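Local coordinates for protein alpha-2,3-sialyltransferase (Campylobacter jejuni, PDB 2P2V) that probably transfers sialic acid from CMP-sialic acid to acceptor sugars in alpha-2,3 linkage, this chain being the N-terminal, glycosyltransferase part of a longer membrane-associated protein, at residues I94-N100 with K121-I127; E12-S16 with A160-K164; V72-Q76 with V270-K274. Residue numbers count along the deposited sequence, not the author numbering.

How the contacts relate
Contact 1 lies at the 121-122 edge of the central parallel sheet, contact 2 at the end of helix 150-161, and contact 3 between helices 73-85 and 268-283. Contact 1 is the hub: its centre lies about 15 Å from that of contact 2, where Leu13 packs on Phe95 and Leu161 on Val126, and about 17 Å from that of contact 3, where Phe73 meets Ile94, Phe95 and Cys96. Contacts 2 and 3, centres about 29 Å apart, do not meet. Thus segment 12-16 packs on strand 90-96 directly, helix 268-283 through helix 73-85. Contact 1 is nested in sequence within the loops of the others, which cross. Contact 3 alone holds residues touching the bound CMP-sialic acid analogue.

Contact 1 (I94-N100 with K121-I127); sequences IFCSTFN and KLGYEVI. With EDO (1,2-ethanediol), chain L.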
loop_
_atom_site.group_PDB
_atom_site.type_symbol
_atom_site.label_atom_id
_atom_site.label_comp_id
_atom_site.label_asym_id
_atom_site.label_seq_id
_atom_site.Cartn_x
_atom_site.Cartn_y
_atom_site.Cartn_z
ATOM N N ILE A 94 15.015 19.903 -3.461
ATOM C CA ILE A 94 13.793 20.708 -3.283
ATOM C C ILE A 94 12.850 19.961 -2.361
ATOM O O ILE A 94 12.440 18.853 -2.694
ATOM C CB ILE A 94 13.029 20.952 -4.636
ATOM C CG1 ILE A 94 13.891 21.741 -5.610
ATOM C CG2 ILE A 94 11.736 21.725 -4.305
ATOM C CD1 ILE A 94 13.284 21.864 -7.068
ATOM N N PHE A 95 12.540 20.516 -1.185
ATOM C CA PHE A 95 11.621 19.870 -0.243
ATOM C C PHE A 95 10.258 20.569 -0.207
ATOM O O PHE A 95 10.202 21.791 -0.324
ATOM C CB PHE A 95 12.087 19.981 1.189
ATOM C CG PHE A 95 13.308 19.111 1.494
ATOM C CD1 PHE A 95 14.545 19.588 1.187
ATOM C CD2 PHE A 95 13.166 17.869 2.080
ATOM C CE1 PHE A 95 15.712 18.798 1.452
ATOM C CE2 PHE A 95 14.300 17.067 2.349
ATOM C CZ PHE A 95 15.564 17.579 2.040
ATOM N N CYS A 96 9.231 19.776 0.063
ATOM C CA CYS A 96 7.926 20.303 0.458
ATOM C C CYS A 96 7.815 20.166 1.963
ATOM O O CYS A 96 7.934 19.045 2.501
ATOM C CB CYS A 96 6.843 19.501 -0.261
ATOM S SG CYS A 96 5.248 20.277 0.064
ATOM N N SER A 97 7.739 21.288 2.665
ATOM C CA SER A 97 7.636 21.340 4.127
ATOM C C SER A 97 6.291 20.789 4.632
ATOM O O SER A 97 5.231 21.476 4.604
ATOM C CB SER A 97 7.832 22.765 4.595
ATOM O OG SER A 97 8.993 23.366 4.045
ATOM N N THR A 98 6.314 19.529 5.067
ATOM C CA THR A 98 5.114 18.766 5.319
ATOM C C THR A 98 5.140 18.115 6.696
ATOM O O THR A 98 6.214 17.831 7.224
ATOM C CB THR A 98 4.953 17.632 4.233
ATOM O OG1 THR A 98 6.234 17.013 3.951
ATOM C CG2 THR A 98 4.339 18.210 2.898
ATOM N N PHE A 99 3.979 17.797 7.237
ATOM C CA PHE A 99 3.871 17.160 8.542
ATOM C C PHE A 99 3.194 15.799 8.470
ATOM O O PHE A 99 3.172 15.115 9.472
ATOM C CB PHE A 99 3.082 18.070 9.524
ATOM C CG PHE A 99 3.759 19.391 9.788
ATOM C CD1 PHE A 99 3.336 20.542 9.124
ATOM C CD2 PHE A 99 4.903 19.458 10.614
ATOM C CE1 PHE A 99 3.979 21.767 9.296
ATOM C CE2 PHE A 99 5.548 20.692 10.828
ATOM C CZ PHE A 99 5.074 21.860 10.145
ATOM N N ASN A 100 2.532 15.446 7.334
ATOM C CA ASN A 100 1.720 14.254 7.188
ATOM C C ASN A 100 0.569 14.253 8.234
ATOM O O ASN A 100 0.429 13.358 9.092
ATOM C CB ASN A 100 2.563 12.957 7.327
ATOM C CG ASN A 100 1.834 11.710 6.910
ATOM O OD1 ASN A 100 0.813 11.764 6.231
ATOM N ND2 ASN A 100 2.389 10.506 7.319
ATOM N N LYS A 121 11.255 16.187 -2.623
ATOM C CA LYS A 121 11.213 15.318 -1.425
ATOM C C LYS A 121 10.198 15.774 -0.417
ATOM O O LYS A 121 10.190 16.937 -0.081
ATOM C CB LYS A 121 12.596 15.420 -0.757
ATOM C CG LYS A 121 12.747 14.604 0.554
ATOM C CD LYS A 121 12.704 13.076 0.290
ATOM C CE LYS A 121 12.611 12.342 1.597
ATOM N NZ LYS A 121 12.927 10.879 1.372
ATOM N N LEU A 122 9.376 14.884 0.113
ATOM C CA LEU A 122 8.501 15.299 1.190
ATOM C C LEU A 122 9.294 15.414 2.467
ATOM O O LEU A 122 9.872 14.398 2.915
ATOM C CB LEU A 122 7.385 14.265 1.383
ATOM C CG LEU A 122 6.422 14.244 0.178
ATOM C CD1 LEU A 122 5.617 12.949 0.283
ATOM C CD2 LEU A 122 5.534 15.569 0.264
ATOM N N GLY A 123 9.252 16.594 3.065
ATOM C CA GLY A 123 9.971 16.847 4.328
ATOM C C GLY A 123 9.560 15.948 5.471
ATOM O O GLY A 123 10.390 15.618 6.321
ATOM N N TYR A 124 8.283 15.555 5.566
ATOM C CA TYR A 124 7.910 14.744 6.709
ATOM C C TYR A 124 8.671 13.407 6.757
ATOM O O TYR A 124 8.835 12.863 7.854
ATOM C CB TYR A 124 6.409 14.426 6.756
ATOM C CG TYR A 124 5.926 13.303 5.922
ATOM C CD1 TYR A 124 6.038 11.984 6.364
ATOM C CD2 TYR A 124 5.223 13.540 4.699
ATOM C CE1 TYR A 124 5.535 10.923 5.593
ATOM C CE2 TYR A 124 4.745 12.502 3.955
ATOM C CZ TYR A 124 4.884 11.203 4.408
ATOM O OH TYR A 124 4.371 10.160 3.665
ATOM N N GLU A 125 9.082 12.898 5.618
ATOM C CA GLU A 125 9.754 11.594 5.529
ATOM C C GLU A 125 11.119 11.693 6.227
ATOM O O GLU A 125 11.730 10.640 6.593
ATOM C CB GLU A 125 9.924 11.168 4.075
ATOM C CG GLU A 125 8.562 10.753 3.475
ATOM C CD GLU A 125 8.598 10.310 2.016
ATOM O OE1 GLU A 125 9.465 10.711 1.259
ATOM O OE2 GLU A 125 7.698 9.533 1.642
ATOM N N VAL A 126 11.589 12.911 6.391
ATOM C CA VAL A 126 12.951 13.184 7.002
ATOM C C VAL A 126 12.725 13.518 8.453
ATOM O O VAL A 126 13.304 12.904 9.321
ATOM C CB VAL A 126 13.733 14.307 6.246
ATOM C CG1 VAL A 126 15.001 14.804 7.062
ATOM C CG2 VAL A 126 14.123 13.883 4.860
ATOM N N ILE A 127 11.806 14.449 8.776
ATOM C CA ILE A 127 11.668 14.796 10.182
ATOM C C ILE A 127 10.965 13.719 11.029
ATOM O O ILE A 127 11.035 13.776 12.246
ATOM C CB ILE A 127 10.977 16.177 10.433
ATOM C CG1 ILE A 127 9.621 16.171 9.748
ATOM C CG2 ILE A 127 11.868 17.280 9.874
ATOM C CD1 ILE A 127 8.685 17.213 10.344
HETATM C C1 EDO L . 11.899 9.385 -3.931
HETATM O O1 EDO L . 10.619 8.999 -4.466
HETATM C C2 EDO L . 12.008 8.975 -2.461
HETATM O O2 EDO L . 12.849 9.895 -1.744
#
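Three backbone hydrogen bonds pair the parallel strands: Lys121 N to Ile94 O (2.9 Å), Cys96 N to Lys121 O (3.0 Å) and Gly123 N to Cys96 O (2.8 Å). Beyond them, Thr98 OG1 accepts from Tyr124 N (3.0 Å) and donates to Cys96 O (3.0 Å), so one hydroxyl serves both backbones where the sheet ends. Within 121-127, Lys121 NZ forms a long salt bridge with Glu125 OE1 (3.5 Å, a weak hydrogen bond); it also donates to O2 of an ethanediol (3.3 Å), probably from the crystallisation liquor. Gly123 suits its place because a CB would clash with Cys96 O. Asn100 CB lies over the Tyr124 ring, 3.6 Å from its centroid, a CH-pi contact. Helix 107-116 links the strands in a beta-alpha-beta unit. Hydrogen bonds between the segments thus involve only backbone and one threonine, while apolar groups pack around them: Phe95 CE2 with Lys121 CG (3.4 Å) and Val126 CG2 (4.1 Å) on one face, Cys96 CB with Leu122 CD2 (4.2 Å) on the other.

Contact 2 (E12-S16 with A160-K164); sequences ELIVS and ALGYK
Here a Schellman motif ends helix 150-161, and the N-terminal segment 12-16, ahead of strand 21-25 of the parallel sheet, packs against the helix end. The segment is extended, with phi/psi -90/106 at Leu13 (chi1 t, chi2 t) and -90/125 at Val15 (chi1 t); the CA-to-CB bonds of these two point toward the helix end, those of Ile14 and Ser16 away. Val15 and Gly162 have the nearest CA atoms, 6.0 Å apart. No direct hydrogen bond joins the segments. Leu161 (chi1 m, chi2 t) brings CD1 to 3.7 Å from Leu13 CD1, and its O receives a hydrogen bond from a water (2.8 Å) that also accepts from Val15 N (2.9 Å) and donates to Leu13 O (3.3 Å). Gly162 leaves the helix with phi/psi 106/17, where a CB would collide with the Leu161 carbonyl; its O lies 3.7 Å from Val15 CG1. Tyr163, at -74/148 and chi1 m, offers a ring face to Val15 and a hydroxyl that hydrogen-bonds Asp44, so one residue serves apolar and polar neighbours. Leu13 CD2 sits 3.6 Å from Tyr163 OH, and Val15 CG2 lies over the ring of Tyr163, 3.5 Å from its centroid.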
loop_
_atom_site.group_PDB
_atom_site.type_symbol
_atom_site.label_atom_id
_atom_site.label_comp_id
_atom_site.label_asym_id
_atom_site.label_seq_id
_atom_site.Cartn_x
_atom_site.Cartn_y
_atom_site.Cartn_z
ATOM N N GLU A 12 19.886 12.016 -2.977
ATOM C CA GLU A 12 19.784 11.987 -1.524
ATOM C C GLU A 12 20.689 13.087 -1.010
ATOM O O GLU A 12 21.759 13.339 -1.589
ATOM C CB GLU A 12 20.263 10.631 -0.992
ATOM C CG GLU A 12 19.742 10.242 0.391
ATOM C CD GLU A 12 20.087 8.784 0.732
ATOM O OE1 GLU A 12 19.149 7.957 0.911
ATOM O OE2 GLU A 12 21.305 8.466 0.800
ATOM N N LEU A 13 20.261 13.757 0.049
ATOM C CA LEU A 13 21.103 14.760 0.695
ATOM C C LEU A 13 21.931 14.045 1.786
ATOM O O LEU A 13 21.410 13.697 2.843
ATOM C CB LEU A 13 20.234 15.908 1.268
ATOM C CG LEU A 13 20.854 17.290 1.520
ATOM C CD1 LEU A 13 19.766 18.304 1.857
ATOM C CD2 LEU A 13 21.917 17.276 2.660
ATOM N N ILE A 14 23.224 13.844 1.517
ATOM C CA ILE A 14 24.108 13.142 2.447
ATOM C C ILE A 14 25.109 14.141 3.049
ATOM O O ILE A 14 25.846 14.800 2.321
ATOM C CB ILE A 14 24.821 11.979 1.742
ATOM C CG1 ILE A 14 23.803 11.024 1.112
ATOM C CG2 ILE A 14 25.699 11.199 2.728
ATOM C CD1 ILE A 14 24.444 9.863 0.324
ATOM N N VAL A 15 25.072 14.287 4.370
ATOM C CA VAL A 15 25.997 15.150 5.113
ATOM C C VAL A 15 27.206 14.255 5.493
ATOM O O VAL A 15 27.019 13.189 6.087
ATOM C CB VAL A 15 25.305 15.733 6.382
ATOM C CG1 VAL A 15 26.258 16.623 7.208
ATOM C CG2 VAL A 15 24.062 16.528 5.976
ATOM N N SER A 16 28.420 14.658 5.121
ATOM C CA SER A 16 29.624 13.951 5.595
ATOM C C SER A 16 30.096 14.492 6.939
ATOM O O SER A 16 29.938 15.668 7.217
ATOM C CB SER A 16 30.769 14.097 4.599
ATOM O OG SER A 16 31.999 13.644 5.181
ATOM N N ALA A 160 17.897 16.238 11.390
ATOM C CA ALA A 160 17.673 14.888 10.918
ATOM C C ALA A 160 18.670 14.401 9.872
ATOM O O ALA A 160 18.909 13.213 9.782
ATOM C CB ALA A 160 16.215 14.641 10.472
ATOM N N LEU A 161 19.217 15.292 9.051
ATOM C CA LEU A 161 20.089 14.875 7.985
ATOM C C LEU A 161 21.534 14.814 8.487
ATOM O O LEU A 161 22.434 14.347 7.775
ATOM C CB LEU A 161 20.027 15.861 6.838
ATOM C CG LEU A 161 18.719 15.720 6.006
ATOM C CD1 LEU A 161 18.708 16.891 5.072
ATOM C CD2 LEU A 161 18.535 14.382 5.262
ATOM N N GLY A 162 21.740 15.314 9.686
ATOM C CA GLY A 162 23.046 15.080 10.355
ATOM C C GLY A 162 23.953 16.291 10.388
ATOM O O GLY A 162 25.153 16.153 10.667
ATOM N N TYR A 163 23.409 17.493 10.154
ATOM C CA TYR A 163 24.173 18.698 10.441
ATOM C C TYR A 163 24.238 18.939 11.945
ATOM O O TYR A 163 23.292 18.612 12.702
ATOM C CB TYR A 163 23.598 19.914 9.734
ATOM C CG TYR A 163 23.692 19.899 8.219
ATOM C CD1 TYR A 163 22.587 19.523 7.441
ATOM C CD2 TYR A 163 24.853 20.318 7.559
ATOM C CE1 TYR A 163 22.641 19.549 6.108
ATOM C CE2 TYR A 163 24.921 20.348 6.196
ATOM C CZ TYR A 163 23.782 19.977 5.463
ATOM O OH TYR A 163 23.818 19.999 4.101
ATOM N N LYS A 164 25.353 19.529 12.375
ATOM C CA LYS A 164 25.661 19.649 13.817
ATOM C C LYS A 164 25.711 21.064 14.346
ATOM O O LYS A 164 25.488 21.289 15.549
ATOM C CB LYS A 164 26.943 18.877 14.142
ATOM C CG LYS A 164 26.831 17.381 13.944
ATOM C CD LYS A 164 25.649 16.779 14.714
ATOM C CE LYS A 164 25.612 15.277 14.550
ATOM N NZ LYS A 164 24.274 14.734 14.976
HETATM O O HOH W 1 22.885 12.739 5.584
#

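Contact 3 (V72-Q76 with V270-K274); sequences VFLQQ and VSFYK. With EDO (1,2-ethanediol), chain F.
Two helices of this mixed alpha-beta fold meet side to side, the first turn of helix 73-85 against the early part of helix 268-283. Leu74 and Val270 have the closest CA atoms, 8.3 Å apart, and no direct hydrogen bond links the segments. Val72, at phi/psi -125/19, takes the N-cap position; its O accepts from Gln76 N (3.0 Å), its CA-to-CB bond points away from 270-274, and the residue belongs to the pocket of the bound CMP-sialic acid analogue. The Phe73 ring packs on Ile94 and Cys96 of strand 90-96. Leu74 (chi1 t, chi2 p) is central: its branched, apolar side chain puts CD2 4.1 Å from Val270 CG1 and CB 3.8 Å from Tyr273 CE2. Gln75 (chi1 m, chi2 p) brings NE2 to 4.0 Å from Lys274 CE, on the aliphatic part of an extended lysine. Gln76 also touches the analogue. The CA-to-CB bond of Tyr273 (chi1 t) points toward 72-76; a water accepts from Leu74 N (3.1 Å), a first-turn amide without a helical acceptor, and bonds Tyr273 OH (2.9 Å). Leu74 CD1 stands over the Tyr273 ring, 4.0 Å from its centroid, with C1 of an ethanediol over the opposite face.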
loop_
_atom_site.group_PDB
_atom_site.type_symbol
_atom_site.label_atom_id
_atom_site.label_comp_id
_atom_site.label_asym_id
_atom_site.label_seq_id
_atom_site.Cartn_x
_atom_site.Cartn_y
_atom_site.Cartn_z
ATOM N N VAL A 72 1.403 26.243 -2.188
ATOM C CA VAL A 72 1.958 26.923 -3.350
ATOM C C VAL A 72 3.058 26.091 -3.952
ATOM O O VAL A 72 3.814 26.580 -4.759
ATOM C CB VAL A 72 2.549 28.325 -2.978
ATOM C CG1 VAL A 72 1.383 29.282 -2.570
ATOM C CG2 VAL A 72 3.513 28.199 -1.785
ATOM N N PHE A 73 3.105 24.801 -3.634
ATOM C CA PHE A 73 4.254 23.992 -4.180
ATOM C C PHE A 73 4.301 23.945 -5.678
ATOM O O PHE A 73 5.362 23.979 -6.292
ATOM C CB PHE A 73 4.252 22.566 -3.596
ATOM C CG PHE A 73 5.565 21.860 -3.805
ATOM C CD1 PHE A 73 6.640 22.121 -2.925
ATOM C CD2 PHE A 73 5.752 21.027 -4.886
ATOM C CE1 PHE A 73 7.865 21.497 -3.140
ATOM C CE2 PHE A 73 7.012 20.390 -5.118
ATOM C CZ PHE A 73 8.052 20.663 -4.207
ATOM N N LEU A 74 3.120 23.798 -6.314
ATOM C CA LEU A 74 3.121 23.741 -7.775
ATOM C C LEU A 74 3.834 24.929 -8.401
ATOM O O LEU A 74 4.648 24.750 -9.303
ATOM C CB LEU A 74 1.644 23.680 -8.290
ATOM C CG LEU A 74 1.470 23.557 -9.824
ATOM C CD1 LEU A 74 1.575 22.151 -10.296
ATOM C CD2 LEU A 74 0.024 24.053 -10.119
ATOM N N GLN A 75 3.469 26.153 -7.980
ATOM C CA GLN A 75 4.115 27.352 -8.518
ATOM C C GLN A 75 5.603 27.440 -8.080
ATOM O O GLN A 75 6.483 27.773 -8.882
ATOM C CB GLN A 75 3.350 28.597 -8.077
ATOM C CG GLN A 75 1.917 28.621 -8.655
ATOM C CD GLN A 75 0.861 27.901 -7.807
ATOM O OE1 GLN A 75 1.173 27.115 -6.904
ATOM N NE2 GLN A 75 -0.431 28.175 -8.114
ATOM N N GLN A 76 5.886 27.071 -6.835
ATOM C CA GLN A 76 7.277 27.247 -6.367
ATOM C C GLN A 76 8.206 26.256 -7.058
ATOM O O GLN A 76 9.407 26.558 -7.311
ATOM C CB GLN A 76 7.360 27.005 -4.864
ATOM C CG GLN A 76 6.689 27.990 -3.946
ATOM C CD GLN A 76 7.335 29.345 -3.902
ATOM O OE1 GLN A 76 7.956 29.811 -4.864
ATOM N NE2 GLN A 76 7.222 29.981 -2.744
ATOM N N VAL A 270 -1.803 21.027 -15.103
ATOM C CA VAL A 270 -1.988 22.093 -14.117
ATOM C C VAL A 270 -3.462 22.180 -13.792
ATOM O O VAL A 270 -3.823 22.318 -12.623
ATOM C CB VAL A 270 -1.436 23.479 -14.604
ATOM C CG1 VAL A 270 -1.897 24.594 -13.706
ATOM C CG2 VAL A 270 0.104 23.496 -14.566
ATOM N N SER A 271 -4.349 22.139 -14.806
ATOM C CA SER A 271 -5.787 22.257 -14.450
ATOM C C SER A 271 -6.276 21.106 -13.585
ATOM O O SER A 271 -7.032 21.321 -12.668
ATOM C CB SER A 271 -6.728 22.533 -15.677
ATOM O OG SER A 271 -6.331 21.732 -16.743
ATOM N N PHE A 272 -5.855 19.881 -13.908
ATOM C CA PHE A 272 -6.167 18.708 -13.152
ATOM C C PHE A 272 -5.725 18.929 -11.701
ATOM O O PHE A 272 -6.480 18.700 -10.743
ATOM C CB PHE A 272 -5.426 17.470 -13.743
ATOM C CG PHE A 272 -5.704 16.210 -12.956
ATOM C CD1 PHE A 272 -4.990 15.963 -11.776
ATOM C CD2 PHE A 272 -6.713 15.324 -13.355
ATOM C CE1 PHE A 272 -5.272 14.865 -10.993
ATOM C CE2 PHE A 272 -6.963 14.177 -12.607
ATOM C CZ PHE A 272 -6.253 13.965 -11.399
ATOM N N TYR A 273 -4.465 19.338 -11.563
ATOM C CA TYR A 273 -3.852 19.565 -10.231
ATOM C C TYR A 273 -4.582 20.601 -9.384
ATOM O O TYR A 273 -4.944 20.329 -8.219
ATOM C CB TYR A 273 -2.408 19.968 -10.453
ATOM C CG TYR A 273 -1.634 20.088 -9.153
ATOM C CD1 TYR A 273 -0.749 19.075 -8.763
ATOM C CD2 TYR A 273 -1.793 21.199 -8.319
ATOM C CE1 TYR A 273 -0.043 19.184 -7.537
ATOM C CE2 TYR A 273 -1.077 21.328 -7.130
ATOM C CZ TYR A 273 -0.230 20.312 -6.747
ATOM O OH TYR A 273 0.500 20.405 -5.560
ATOM N N LYS A 274 -4.916 21.750 -10.012
ATOM C CA LYS A 274 -5.550 22.848 -9.303
ATOM C C LYS A 274 -6.986 22.519 -8.978
ATOM O O LYS A 274 -7.543 23.011 -7.980
ATOM C CB LYS A 274 -5.524 24.106 -10.165
ATOM C CG LYS A 274 -4.239 24.838 -10.163
ATOM C CD LYS A 274 -4.286 26.033 -11.088
ATOM C CE LYS A 274 -3.050 26.888 -10.905
ATOM N NZ LYS A 274 -3.172 28.143 -11.697
HETATM C C1 EDO F . -2.941 16.825 -6.797
HETATM O O1 EDO F . -1.779 16.134 -6.336
HETATM C C2 EDO F . -3.726 17.361 -5.615
HETATM O O2 EDO F . -3.501 18.772 -5.616
HETATM O O HOH W 2 0.559 23.194 -4.722
#